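Side-chain contacts in putative platelet activating factor (PDB 2HSJ), which is of unknown function but is probably a GDSL-type esterase or acylhydrolase that cleaves ester or related acyl bonds: residues K19-Y24 and L74-A79; Y48-L53 and I60-I65; I132-E137 and D177-Q182. One frame throughout, in Å; residues are numbered along the deposited sequence.

Interaction 1: K19-Y24 and L74-A79; sequences KIQTKY and LENLDA
The side-chain amide of Gln21 lies over one face of the Asn76 amide. The two planes are 31° apart, so the groups lie over one another but are tilted. Gln21 NE2 comes down near the middle of the Asn76 group, 3.3 Å from Asn76 CG. The Tyr24 ring has Ile20 CG2 over one face, 3.5 Å above the plane and offset toward the rim. Arg63 makes a cation-pi contact with this ring, and Tyr24 OH bonds to Gly64 O. Gln21 NE2 and Asn76 ND2 are also close, but both are donors and do not bond. Gln21 NE2 bonds instead to Tyr68 OH and Asn76 ND2 to Leu72 O, while Asn76 OD1 accepts from Arg25 NH2. The two amide oxygens are joined through water 1, which donates to Gln21 OE1 at 2.8 Å and weakly to Asn76 OD1. The Gln21 chain runs extended beyond CG (chi2 164°), which carries its amide across to Asn76. In this SGNH hydrolase fold, the long helix 3-30 packs here beside the chain leaving helix 70-75. Asn76 is the first residue past the end of that shorter helix. Ala79 lies close to the long helix. Ala79 CB is 4.3 Å from Tyr24 CB and 4.0 Å from Gln21 O. Tyr24 CB also meets Ala79 O at 3.3 Å. That carbonyl accepts a hydrogen bond from Asn28 ND2.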
ATOM      1  N   LYS D  19      16.933  22.486   3.667  1.00 14.18           N
ATOM      2  CA  LYS D  19      15.502  22.364   3.998  1.00 13.49           C
ATOM      3  C   LYS D  19      14.921  21.043   3.487  1.00 12.49           C
ATOM      4  O   LYS D  19      14.108  20.414   4.162  1.00 11.97           O
ATOM      5  CB  LYS D  19      14.708  23.534   3.423  1.00 14.23           C
ATOM      6  CG  LYS D  19      14.922  24.823   4.195  1.00 17.80           C
ATOM      7  CD  LYS D  19      14.523  26.077   3.387  1.00 21.17           C
ATOM      8  CE  LYS D  19      13.081  26.035   2.883  1.00 25.58           C
ATOM      9  NZ  LYS D  19      12.722  27.271   2.090  1.00 26.62           N
ATOM     10  N   ILE D  20      15.311  20.650   2.276  1.00 11.85           N
ATOM     11  CA  ILE D  20      14.776  19.401   1.734  1.00 11.18           C
ATOM     12  C   ILE D  20      15.355  18.197   2.466  1.00 11.16           C
ATOM     13  O   ILE D  20      14.630  17.249   2.754  1.00 10.70           O
ATOM     14  CB  ILE D  20      14.971  19.293   0.215  1.00 12.32           C
ATOM     15  CG1 ILE D  20      14.188  20.419  -0.464  1.00 14.36           C
ATOM     16  CG2 ILE D  20      14.528  17.917  -0.274  1.00 12.55           C
ATOM     17  CD1 ILE D  20      14.624  20.713  -1.912  1.00 14.71           C
ATOM     18  N   GLN D  21      16.640  18.261   2.822  1.00  9.94           N
ATOM     19  CA  GLN D  21      17.207  17.177   3.621  1.00 10.50           C
ATOM     20  C   GLN D  21      16.474  16.986   4.968  1.00 10.59           C
ATOM     21  O   GLN D  21      16.204  15.855   5.401  1.00 11.87           O
ATOM     22  CB  GLN D  21      18.695  17.456   3.835  1.00 10.17           C
ATOM     23  CG  GLN D  21      19.490  17.299   2.572  1.00 12.41           C
ATOM     24  CD  GLN D  21      20.870  17.914   2.628  1.00 13.85           C
ATOM     25  OE1 GLN D  21      21.136  18.800   3.448  1.00 14.05           O
ATOM     26  NE2 GLN D  21      21.751  17.471   1.719  1.00 13.95           N
ATOM     27  N   THR D  22      16.123  18.101   5.607  1.00 10.70           N
ATOM     28  CA  THR D  22      15.405  18.045   6.867  1.00 11.34           C
ATOM     29  C   THR D  22      14.013  17.415   6.673  1.00 10.77           C
ATOM     30  O   THR D  22      13.570  16.555   7.448  1.00 11.78           O
ATOM     31  CB  THR D  22      15.301  19.453   7.463  1.00 11.35           C
ATOM     32  OG1 THR D  22      16.631  19.895   7.816  1.00 12.83           O
ATOM     33  CG2 THR D  22      14.378  19.457   8.702  1.00 12.03           C
ATOM     34  N   LYS D  23      13.356  17.841   5.609  1.00  9.95           N
ATOM     35  CA  LYS D  23      12.041  17.320   5.237  1.00 10.93           C
ATOM     36  C   LYS D  23      12.126  15.803   5.046  1.00  9.59           C
ATOM     37  O   LYS D  23      11.331  15.043   5.623  1.00 10.88           O
ATOM     38  CB  LYS D  23      11.600  17.993   3.941  1.00 11.14           C
ATOM     39  CG  LYS D  23      10.178  17.624   3.474  1.00 13.00           C
ATOM     40  CD  LYS D  23       9.836  18.166   2.113  1.00 13.20           C
ATOM     41  CE  LYS D  23       8.330  18.054   1.826  1.00 15.55           C
ATOM     42  NZ  LYS D  23       8.003  18.465   0.399  1.00 14.58           N
ATOM     43  N   TYR D  24      13.098  15.349   4.256  1.00 10.21           N
ATOM     44  CA  TYR D  24      13.230  13.925   4.015  1.00  8.84           C
ATOM     45  C   TYR D  24      13.558  13.145   5.285  1.00  8.90           C
ATOM     46  O   TYR D  24      13.022  12.063   5.501  1.00 10.48           O
ATOM     47  CB  TYR D  24      14.341  13.714   3.015  1.00  9.25           C
ATOM     48  CG  TYR D  24      13.993  14.066   1.575  1.00  9.57           C
ATOM     49  CD1 TYR D  24      12.665  14.334   1.173  1.00  9.94           C
ATOM     50  CD2 TYR D  24      14.990  14.112   0.603  1.00  9.21           C
ATOM     51  CE1 TYR D  24      12.358  14.628  -0.185  1.00 11.31           C
ATOM     52  CE2 TYR D  24      14.699  14.407  -0.723  1.00  8.84           C
ATOM     53  CZ  TYR D  24      13.395  14.647  -1.124  1.00  9.54           C
ATOM     54  OH  TYR D  24      13.115  14.932  -2.456  1.00 10.63           O
ATOM     55  N   LEU D  74      26.640  11.627  -0.846  1.00 11.67           N
ATOM     56  CA  LEU D  74      27.360  10.755   0.065  1.00 13.14           C
ATOM     57  C   LEU D  74      27.318  11.261   1.514  1.00 13.41           C
ATOM     58  O   LEU D  74      27.031  10.503   2.441  1.00 14.23           O
ATOM     59  CB  LEU D  74      28.815  10.585  -0.401  1.00 13.24           C
ATOM     60  CG  LEU D  74      29.691   9.773   0.564  1.00 14.75           C
ATOM     61  CD1 LEU D  74      29.170   8.330   0.747  1.00 16.08           C
ATOM     62  CD2 LEU D  74      31.141   9.796   0.091  1.00 14.72           C
ATOM     63  N   GLU D  75      27.579  12.553   1.694  1.00 13.47           N
ATOM     64  CA  GLU D  75      27.598  13.151   3.023  1.00 14.48           C
ATOM     65  C   GLU D  75      26.243  13.032   3.734  1.00 14.01           C
ATOM     66  O   GLU D  75      26.184  12.818   4.952  1.00 14.80           O
ATOM     67  CB  GLU D  75      27.992  14.623   2.885  1.00 15.43           C
ATOM     68  CG  GLU D  75      28.283  15.322   4.179  1.00 21.22           C
ATOM     69  CD  GLU D  75      28.344  16.834   4.018  1.00 27.98           C
ATOM     70  OE1 GLU D  75      28.730  17.312   2.919  1.00 31.15           O
ATOM     71  OE2 GLU D  75      27.995  17.540   4.992  1.00 31.74           O
ATOM     72  N   ASN D  76      25.160  13.139   2.950  1.00 12.84           N
ATOM     73  CA  ASN D  76      23.804  13.166   3.491  1.00 12.20           C
ATOM     74  C   ASN D  76      22.988  11.953   3.106  1.00 11.86           C
ATOM     75  O   ASN D  76      21.765  12.031   3.050  1.00 11.57           O
ATOM     76  CB  ASN D  76      23.097  14.421   3.013  1.00 12.77           C
ATOM     77  CG  ASN D  76      23.710  15.655   3.617  1.00 12.91           C
ATOM     78  OD1 ASN D  76      23.434  15.991   4.772  1.00 15.91           O
ATOM     79  ND2 ASN D  76      24.608  16.293   2.874  1.00 15.14           N
ATOM     80  N   LEU D  77      23.662  10.832   2.844  1.00 10.84           N
ATOM     81  CA  LEU D  77      22.987   9.671   2.282  1.00 11.32           C
ATOM     82  C   LEU D  77      21.794   9.187   3.108  1.00 10.95           C
ATOM     83  O   LEU D  77      20.791   8.687   2.561  1.00 11.26           O
ATOM     84  CB  LEU D  77      23.998   8.543   2.098  1.00 12.30           C
ATOM     85  CG  LEU D  77      23.489   7.285   1.400  1.00 12.24           C
ATOM     86  CD1 LEU D  77      22.957   7.588  -0.003  1.00 12.45           C
ATOM     87  CD2 LEU D  77      24.648   6.249   1.322  1.00 12.57           C
ATOM     88  N   ASP D  78      21.894   9.360   4.428  1.00 11.07           N
ATOM     89  CA  ASP D  78      20.830   8.925   5.331  1.00 12.28           C
ATOM     90  C   ASP D  78      19.490   9.583   5.046  1.00 12.64           C
ATOM     91  O   ASP D  78      18.436   9.020   5.368  1.00 13.32           O
ATOM     92  CB  ASP D  78      21.212   9.253   6.789  1.00 12.62           C
ATOM     93  CG  ASP D  78      21.295  10.750   7.065  1.00 14.89           C
ATOM     94  OD1 ASP D  78      22.143  11.443   6.482  1.00 15.53           O
ATOM     95  OD2 ASP D  78      20.527  11.231   7.926  1.00 19.95           O
ATOM     96  N   ALA D  79      19.520  10.793   4.504  1.00 11.38           N
ATOM     97  CA  ALA D  79      18.257  11.481   4.215  1.00  9.91           C
ATOM     98  C   ALA D  79      17.475  10.783   3.081  1.00 11.19           C
ATOM     99  O   ALA D  79      16.280  11.057   2.881  1.00  9.98           O
ATOM    100  CB  ALA D  79      18.517  12.958   3.866  1.00  9.75           C
TER
HETATM  101  O   HOH W   1      21.565  18.350   6.128  1.00 22.94           O

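Interaction 2: Y48-L53 and I60-I65; sequences YPLQEL and IVNRGI
Leu50, at the start of helix 50-54, packs on Ile60 and Asn62 of strand 60-64, which is an outermost strand of the parallel sheet in this SGNH hydrolase chain. The apolar part rests on one methyl. Leu50 CD1 lies 3.9 Å from Ile60 CG2, and the two side chains cross at about a right angle. The same Leu50 CD1 is 3.8 Å from Asn62 ND2. The other methyl, Leu50 CD2, sits 3.5 Å above the Tyr48 ring plane, toward the rim. Phe39 of the adjacent strand 37-41 touches both Leu50 and Ile60.

The polar link between the segments runs through water. Water 2 donates to Tyr48 O at 2.8 Å and accepts from Asn62 ND2 at 3.1 Å. Asn62 ND2 also bonds to Val45 O, so two acceptors hold the amide nitrogen.

Ionic contacts are made with another chain. Arg63 of the second subunit forms a salt bridge with Glu52, and Glu52 of the second subunit forms one with Arg63.

A hydrogen bond within residues 60-65 holds the Asn62 amide oxygen. Asn62 CG stands opposite the backbone N and beside the carbonyl carbon (chi1 -159°), which brings the amide oxygen near the following residues. This makes an Asx turn: Gly64 N donates to Asn62 OD1 over 2.8 Å, with an N-H...O angle of 159°.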
ATOM      1  N   TYR D  48      10.920  15.028 -11.203  1.00 10.79           N
ATOM      2  CA  TYR D  48      10.357  13.938 -11.993  1.00 10.43           C
ATOM      3  C   TYR D  48       8.933  13.647 -11.547  1.00 10.90           C
ATOM      4  O   TYR D  48       8.706  13.328 -10.357  1.00 10.33           O
ATOM      5  CB  TYR D  48      11.215  12.709 -11.728  1.00 10.66           C
ATOM      6  CG  TYR D  48      11.166  11.589 -12.781  1.00 10.04           C
ATOM      7  CD1 TYR D  48      12.337  10.931 -13.133  1.00 10.71           C
ATOM      8  CD2 TYR D  48       9.979  11.210 -13.422  1.00 11.66           C
ATOM      9  CE1 TYR D  48      12.347   9.907 -14.047  1.00 10.50           C
ATOM     10  CE2 TYR D  48       9.957  10.137 -14.373  1.00  9.95           C
ATOM     11  CZ  TYR D  48      11.181   9.529 -14.703  1.00  9.91           C
ATOM     12  OH  TYR D  48      11.209   8.486 -15.624  1.00 10.95           O
ATOM     13  N   PRO D  49       7.958  13.730 -12.477  1.00 10.34           N
ATOM     14  CA  PRO D  49       6.565  13.369 -12.120  1.00 10.27           C
ATOM     15  C   PRO D  49       6.390  11.886 -12.122  1.00 11.13           C
ATOM     16  O   PRO D  49       5.781  11.285 -13.001  1.00 10.31           O
ATOM     17  CB  PRO D  49       5.712  14.031 -13.217  1.00 10.65           C
ATOM     18  CG  PRO D  49       6.642  14.104 -14.410  1.00 13.36           C
ATOM     19  CD  PRO D  49       8.078  14.214 -13.873  1.00 10.42           C
ATOM     20  N   LEU D  50       6.915  11.258 -11.079  1.00 10.42           N
ATOM     21  CA  LEU D  50       6.913   9.796 -11.025  1.00 10.70           C
ATOM     22  C   LEU D  50       5.528   9.154 -11.031  1.00 10.59           C
ATOM     23  O   LEU D  50       5.289   8.186 -11.747  1.00 11.98           O
ATOM     24  CB  LEU D  50       7.682   9.341  -9.792  1.00 11.70           C
ATOM     25  CG  LEU D  50       9.150   9.708  -9.797  1.00 11.61           C
ATOM     26  CD1 LEU D  50       9.749   9.582  -8.370  1.00 13.43           C
ATOM     27  CD2 LEU D  50       9.909   8.837 -10.751  1.00 14.42           C
ATOM     28  N   GLN D  51       4.652   9.681 -10.178  1.00  9.82           N
ATOM     29  CA  GLN D  51       3.303   9.113 -10.069  1.00 10.81           C
ATOM     30  C   GLN D  51       2.591   9.149 -11.403  1.00 10.11           C
ATOM     31  O   GLN D  51       1.988   8.167 -11.822  1.00 10.93           O
ATOM     32  CB  GLN D  51       2.488   9.918  -9.063  1.00 11.43           C
ATOM     33  CG  GLN D  51       1.060   9.483  -8.941  1.00 13.75           C
ATOM     34  CD  GLN D  51       0.219  10.549  -8.290  1.00 13.81           C
ATOM     35  OE1 GLN D  51       0.284  11.723  -8.653  1.00 13.65           O
ATOM     36  NE2 GLN D  51      -0.610  10.138  -7.336  1.00 14.50           N
ATOM     37  N   GLU D  52       2.604  10.329 -12.040  1.00  9.33           N
ATOM     38  CA  GLU D  52       1.780  10.499 -13.230  1.00  8.73           C
ATOM     39  C   GLU D  52       2.359   9.831 -14.474  1.00  9.63           C
ATOM     40  O   GLU D  52       1.619   9.639 -15.453  1.00  9.99           O
ATOM     41  CB  GLU D  52       1.465  11.979 -13.445  1.00  9.45           C
ATOM     42  CG  GLU D  52       0.654  12.540 -12.315  1.00 10.59           C
ATOM     43  CD  GLU D  52       0.252  13.968 -12.599  1.00 12.35           C
ATOM     44  OE1 GLU D  52      -0.729  14.196 -13.329  1.00 11.36           O
ATOM     45  OE2 GLU D  52       0.957  14.885 -12.118  1.00 14.50           O
ATOM     46  N   LEU D  53       3.645   9.489 -14.433  1.00  9.45           N
ATOM     47  CA  LEU D  53       4.236   8.813 -15.611  1.00 10.85           C
ATOM     48  C   LEU D  53       4.455   7.318 -15.413  1.00 11.17           C
ATOM     49  O   LEU D  53       4.475   6.569 -16.408  1.00 10.98           O
ATOM     50  CB  LEU D  53       5.527   9.517 -16.058  1.00 11.21           C
ATOM     51  CG  LEU D  53       5.307  10.974 -16.502  1.00 12.68           C
ATOM     52  CD1 LEU D  53       6.662  11.555 -16.904  1.00 12.75           C
ATOM     53  CD2 LEU D  53       4.329  11.117 -17.669  1.00 11.96           C
ATOM     54  N   ILE D  60       6.898   4.185  -5.793  1.00 10.65           N
ATOM     55  CA  ILE D  60       8.187   4.795  -6.088  1.00  9.94           C
ATOM     56  C   ILE D  60       8.193   6.106  -5.322  1.00  9.81           C
ATOM     57  O   ILE D  60       7.291   6.920  -5.442  1.00 10.64           O
ATOM     58  CB  ILE D  60       8.318   5.123  -7.601  1.00  9.60           C
ATOM     59  CG1 ILE D  60       8.016   3.842  -8.401  1.00 11.20           C
ATOM     60  CG2 ILE D  60       9.731   5.722  -7.886  1.00 11.12           C
ATOM     61  CD1 ILE D  60       8.080   3.974  -9.963  1.00 12.92           C
ATOM     62  N   VAL D  61       9.226   6.268  -4.507  1.00  9.02           N
ATOM     63  CA  VAL D  61       9.329   7.451  -3.652  1.00  9.46           C
ATOM     64  C   VAL D  61      10.477   8.348  -4.093  1.00  9.75           C
ATOM     65  O   VAL D  61      11.587   7.877  -4.370  1.00 10.85           O
ATOM     66  CB  VAL D  61       9.467   7.044  -2.131  1.00  9.25           C
ATOM     67  CG1 VAL D  61       9.753   8.224  -1.219  1.00 12.41           C
ATOM     68  CG2 VAL D  61       8.203   6.351  -1.644  1.00 10.69           C
ATOM     69  N   ASN D  62      10.207   9.656  -4.118  1.00  9.59           N
ATOM     70  CA  ASN D  62      11.172  10.634  -4.593  1.00  9.19           C
ATOM     71  C   ASN D  62      12.080  11.049  -3.451  1.00 10.23           C
ATOM     72  O   ASN D  62      11.626  11.593  -2.431  1.00  9.88           O
ATOM     73  CB  ASN D  62      10.423  11.860  -5.099  1.00 10.65           C
ATOM     74  CG  ASN D  62      11.264  12.682  -6.041  1.00 11.62           C
ATOM     75  OD1 ASN D  62      12.415  12.975  -5.751  1.00 11.52           O
ATOM     76  ND2 ASN D  62      10.703  13.034  -7.208  1.00 10.52           N
ATOM     77  N   ARG D  63      13.377  10.831  -3.647  1.00  9.54           N
ATOM     78  CA  ARG D  63      14.361  11.392  -2.732  1.00 11.03           C
ATOM     79  C   ARG D  63      15.419  12.160  -3.547  1.00 10.45           C
ATOM     80  O   ARG D  63      16.608  12.101  -3.255  1.00 11.68           O
ATOM     81  CB  ARG D  63      14.997  10.281  -1.855  1.00 11.46           C
ATOM     82  CG  ARG D  63      14.068   9.783  -0.708  1.00 11.21           C
ATOM     83  CD  ARG D  63      13.894  10.882   0.325  1.00  9.87           C
ATOM     84  NE  ARG D  63      13.087  10.525   1.499  1.00 10.02           N
ATOM     85  CZ  ARG D  63      11.753  10.640   1.526  1.00  9.85           C
ATOM     86  NH1 ARG D  63      11.075  11.053   0.446  1.00 10.85           N
ATOM     87  NH2 ARG D  63      11.076  10.321   2.650  1.00 10.86           N
ATOM     88  N   GLY D  64      14.952  12.944  -4.515  1.00 10.86           N
ATOM     89  CA  GLY D  64      15.873  13.806  -5.277  1.00 10.02           C
ATOM     90  C   GLY D  64      15.977  15.199  -4.673  1.00 10.39           C
ATOM     91  O   GLY D  64      15.065  15.667  -3.967  1.00 10.46           O
ATOM     92  N   ILE D  65      17.089  15.872  -4.956  1.00 10.01           N
ATOM     93  CA  ILE D  65      17.308  17.241  -4.486  1.00 10.54           C
ATOM     94  C   ILE D  65      18.000  18.062  -5.564  1.00 10.81           C
ATOM     95  O   ILE D  65      19.066  17.675  -6.081  1.00 11.19           O
ATOM     96  CB  ILE D  65      18.158  17.295  -3.191  1.00  9.83           C
ATOM     97  CG1 ILE D  65      17.495  16.470  -2.091  1.00 11.19           C
ATOM     98  CG2 ILE D  65      18.397  18.759  -2.759  1.00 10.06           C
ATOM     99  CD1 ILE D  65      18.078  16.619  -0.695  1.00 11.83           C
TER
HETATM  100  O   HOH W   2       7.617  12.913  -7.757  1.00 14.00           O

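Interaction 3: I132-E137 and D177-Q182; sequences ILPVNE and DCLTDQ
Leu133 and Pro134 belong to the loop that follows strand 126-130, and they pack against Leu179 and Thr180 at the short helix 176-179 and just beyond it. The contact is apolar. One methyl, Leu179 CD1, meets both methyls of Leu133: it is 3.8 Å from Leu133 CD1 and 3.9 Å from Leu133 CD2. The Pro134 ring sits against the next part of the chain. Pro134 CG reaches Leu179 CB at 3.9 Å and Thr180 CG2 at 3.7 Å. In both pairs the side chains cross at about a right angle. The Thr180 rotation (chi1 56°) gives its two branches separate tasks. CG2 faces the proline, while Thr180 OG1 turns back and donates to Asp177 O over 2.9 Å. That bond reinforces the turn, where the backbone bond from Thr180 N to Asp177 O is weak. Leu179 also touches Ala204 of helix 199-209. Further along the loop, the backbone of Asn136 is bonded to Gly194. That glycine lies in an Asp-Gly-Leu-His sequence, which probably corresponds to the catalytic Asp-His block typical of SGNH hydrolases.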
ATOM      1  N   ILE D 132      24.298   9.364 -16.871  1.00 11.22           N
ATOM      2  CA  ILE D 132      24.036  10.802 -16.904  1.00 11.60           C
ATOM      3  C   ILE D 132      23.386  11.154 -18.247  1.00 11.22           C
ATOM      4  O   ILE D 132      23.794  10.679 -19.305  1.00 11.41           O
ATOM      5  CB  ILE D 132      25.352  11.585 -16.708  1.00 10.65           C
ATOM      6  CG1 ILE D 132      25.993  11.216 -15.361  1.00 12.41           C
ATOM      7  CG2 ILE D 132      25.137  13.090 -16.896  1.00 12.27           C
ATOM      8  CD1 ILE D 132      27.448  11.695 -15.195  1.00 12.36           C
ATOM      9  N   LEU D 133      22.362  12.006 -18.206  1.00 11.61           N
ATOM     10  CA  LEU D 133      21.604  12.286 -19.417  1.00 11.13           C
ATOM     11  C   LEU D 133      22.347  13.264 -20.335  1.00 11.27           C
ATOM     12  O   LEU D 133      23.187  14.038 -19.866  1.00 10.43           O
ATOM     13  CB  LEU D 133      20.226  12.848 -19.064  1.00 11.45           C
ATOM     14  CG  LEU D 133      19.424  12.105 -17.999  1.00 13.63           C
ATOM     15  CD1 LEU D 133      18.019  12.698 -17.894  1.00 14.33           C
ATOM     16  CD2 LEU D 133      19.345  10.656 -18.341  1.00 14.11           C
ATOM     17  N   PRO D 134      22.025  13.266 -21.646  1.00 11.18           N
ATOM     18  CA  PRO D 134      22.640  14.236 -22.578  1.00 11.67           C
ATOM     19  C   PRO D 134      22.122  15.652 -22.320  1.00 11.06           C
ATOM     20  O   PRO D 134      21.067  15.840 -21.685  1.00 11.93           O
ATOM     21  CB  PRO D 134      22.184  13.765 -23.966  1.00 12.05           C
ATOM     22  CG  PRO D 134      20.897  12.999 -23.678  1.00 11.99           C
ATOM     23  CD  PRO D 134      21.020  12.402 -22.300  1.00 12.05           C
ATOM     24  N   VAL D 135      22.874  16.621 -22.820  1.00 11.14           N
ATOM     25  CA  VAL D 135      22.461  18.001 -22.860  1.00 10.76           C
ATOM     26  C   VAL D 135      22.252  18.406 -24.311  1.00 11.10           C
ATOM     27  O   VAL D 135      22.671  17.703 -25.243  1.00 11.32           O
ATOM     28  CB  VAL D 135      23.508  18.916 -22.191  1.00 11.15           C
ATOM     29  CG1 VAL D 135      23.584  18.594 -20.717  1.00 10.86           C
ATOM     30  CG2 VAL D 135      24.890  18.795 -22.880  1.00 11.46           C
ATOM     31  N   ASN D 136      21.613  19.557 -24.498  1.00 10.99           N
ATOM     32  CA  ASN D 136      21.472  20.134 -25.827  1.00 12.96           C
ATOM     33  C   ASN D 136      22.471  21.262 -25.946  1.00 13.82           C
ATOM     34  O   ASN D 136      22.478  22.188 -25.130  1.00 13.84           O
ATOM     35  CB  ASN D 136      20.033  20.581 -26.085  1.00 12.62           C
ATOM     36  CG  ASN D 136      19.806  20.974 -27.539  1.00 13.78           C
ATOM     37  OD1 ASN D 136      20.384  21.937 -28.013  1.00 15.85           O
ATOM     38  ND2 ASN D 136      18.978  20.206 -28.257  1.00 13.57           N
ATOM     39  N   GLU D 137      23.322  21.165 -26.973  1.00 15.42           N
ATOM     40  CA  GLU D 137      24.459  22.071 -27.116  1.00 17.67           C
ATOM     41  C   GLU D 137      24.142  23.308 -27.976  1.00 17.74           C
ATOM     42  O   GLU D 137      25.040  24.102 -28.266  1.00 18.22           O
ATOM     43  CB  GLU D 137      25.703  21.306 -27.625  1.00 17.86           C
ATOM     44  CG  GLU D 137      26.302  20.347 -26.572  1.00 19.79           C
ATOM     45  CD  GLU D 137      27.488  19.519 -27.089  1.00 20.05           C
ATOM     46  OE1 GLU D 137      27.847  19.669 -28.276  1.00 25.64           O
ATOM     47  OE2 GLU D 137      28.078  18.735 -26.302  1.00 20.91           O
ATOM     48  N   ASP D 177      21.231   7.295 -24.739  1.00 15.25           N
ATOM     49  CA  ASP D 177      20.940   7.226 -26.170  1.00 16.89           C
ATOM     50  C   ASP D 177      19.442   7.385 -26.467  1.00 17.17           C
ATOM     51  O   ASP D 177      19.064   7.897 -27.537  1.00 18.41           O
ATOM     52  CB  ASP D 177      21.489   5.932 -26.772  1.00 17.52           C
ATOM     53  CG  ASP D 177      23.028   5.887 -26.799  1.00 20.84           C
ATOM     54  OD1 ASP D 177      23.684   6.952 -26.846  1.00 21.01           O
ATOM     55  OD2 ASP D 177      23.591   4.766 -26.823  1.00 25.45           O
ATOM     56  N   CYS D 178      18.595   6.985 -25.517  1.00 16.47           N
ATOM     57  CA  CYS D 178      17.136   7.130 -25.668  1.00 17.18           C
ATOM     58  C   CYS D 178      16.660   8.569 -25.735  1.00 16.03           C
ATOM     59  O   CYS D 178      15.572   8.840 -26.245  1.00 16.18           O
ATOM     60  CB  CYS D 178      16.380   6.423 -24.547  1.00 17.03           C
ATOM     61  SG  CYS D 178      16.553   4.610 -24.638  1.00 23.21           S
ATOM     62  N   LEU D 179      17.464   9.486 -25.206  1.00 14.39           N
ATOM     63  CA  LEU D 179      17.063  10.886 -25.101  1.00 14.81           C
ATOM     64  C   LEU D 179      17.741  11.759 -26.148  1.00 14.85           C
ATOM     65  O   LEU D 179      17.432  12.941 -26.254  1.00 13.22           O
ATOM     66  CB  LEU D 179      17.319  11.447 -23.688  1.00 15.27           C
ATOM     67  CG  LEU D 179      16.569  10.733 -22.567  1.00 16.42           C
ATOM     68  CD1 LEU D 179      16.877  11.443 -21.259  1.00 18.29           C
ATOM     69  CD2 LEU D 179      15.080  10.671 -22.856  1.00 19.26           C
ATOM     70  N   THR D 180      18.647  11.170 -26.926  1.00 15.61           N
ATOM     71  CA  THR D 180      19.374  11.958 -27.939  1.00 16.66           C
ATOM     72  C   THR D 180      18.636  12.042 -29.262  1.00 16.27           C
ATOM     73  O   THR D 180      17.862  11.145 -29.622  1.00 17.05           O
ATOM     74  CB  THR D 180      20.791  11.406 -28.213  1.00 16.61           C
ATOM     75  OG1 THR D 180      20.698  10.032 -28.611  1.00 19.87           O
ATOM     76  CG2 THR D 180      21.657  11.518 -26.968  1.00 18.00           C
ATOM     77  N   ASP D 181      18.884  13.116 -29.997  1.00 15.97           N
ATOM     78  CA  ASP D 181      18.442  13.187 -31.387  1.00 15.90           C
ATOM     79  C   ASP D 181      19.546  12.558 -32.251  1.00 16.63           C
ATOM     80  O   ASP D 181      20.504  11.978 -31.728  1.00 16.84           O
ATOM     81  CB  ASP D 181      18.107  14.639 -31.786  1.00 15.90           C
ATOM     82  CG  ASP D 181      19.306  15.565 -31.721  1.00 14.88           C
ATOM     83  OD1 ASP D 181      20.440  15.068 -31.643  1.00 13.97           O
ATOM     84  OD2 ASP D 181      19.100  16.798 -31.765  1.00 17.76           O
ATOM     85  N   GLN D 182      19.426  12.656 -33.565  1.00 17.58           N
ATOM     86  CA  GLN D 182      20.402  12.010 -34.433  1.00 17.76           C
ATOM     87  C   GLN D 182      21.771  12.705 -34.455  1.00 18.04           C
ATOM     88  O   GLN D 182      22.731  12.147 -34.985  1.00 18.44           O
ATOM     89  CB  GLN D 182      19.837  11.861 -35.851  1.00 18.36           C
ATOM     90  CG  GLN D 182      18.438  11.220 -35.872  1.00 18.85           C
ATOM     91  CD  GLN D 182      18.377   9.908 -35.117  1.00 21.51           C
ATOM     92  OE1 GLN D 182      17.541   9.733 -34.217  1.00 21.21           O
ATOM     93  NE2 GLN D 182      19.269   8.976 -35.470  1.00 20.62           N
TER

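Overall arrangement
From the N terminus, helix 3-30 comes first and enters interaction 1. The chain then forms the first strand, 37-41, and interaction 2 closes a short loop between helix 50-54 and strand 60-64, the outermost on its side within this chain. Interaction 1 closes only after helix 70-75, so interaction 2 lies wholly within its longer loop. The two touch: Tyr24 OH is 2.6 Å from Gly64 O, a probable hydrogen bond. Interaction 3 follows in series and crosses neither. It ties the loop after strand 126-130 to the helix after strand 170-173. Its centre is about 29 Å from that of interaction 1, on the opposite side of the chain's centre.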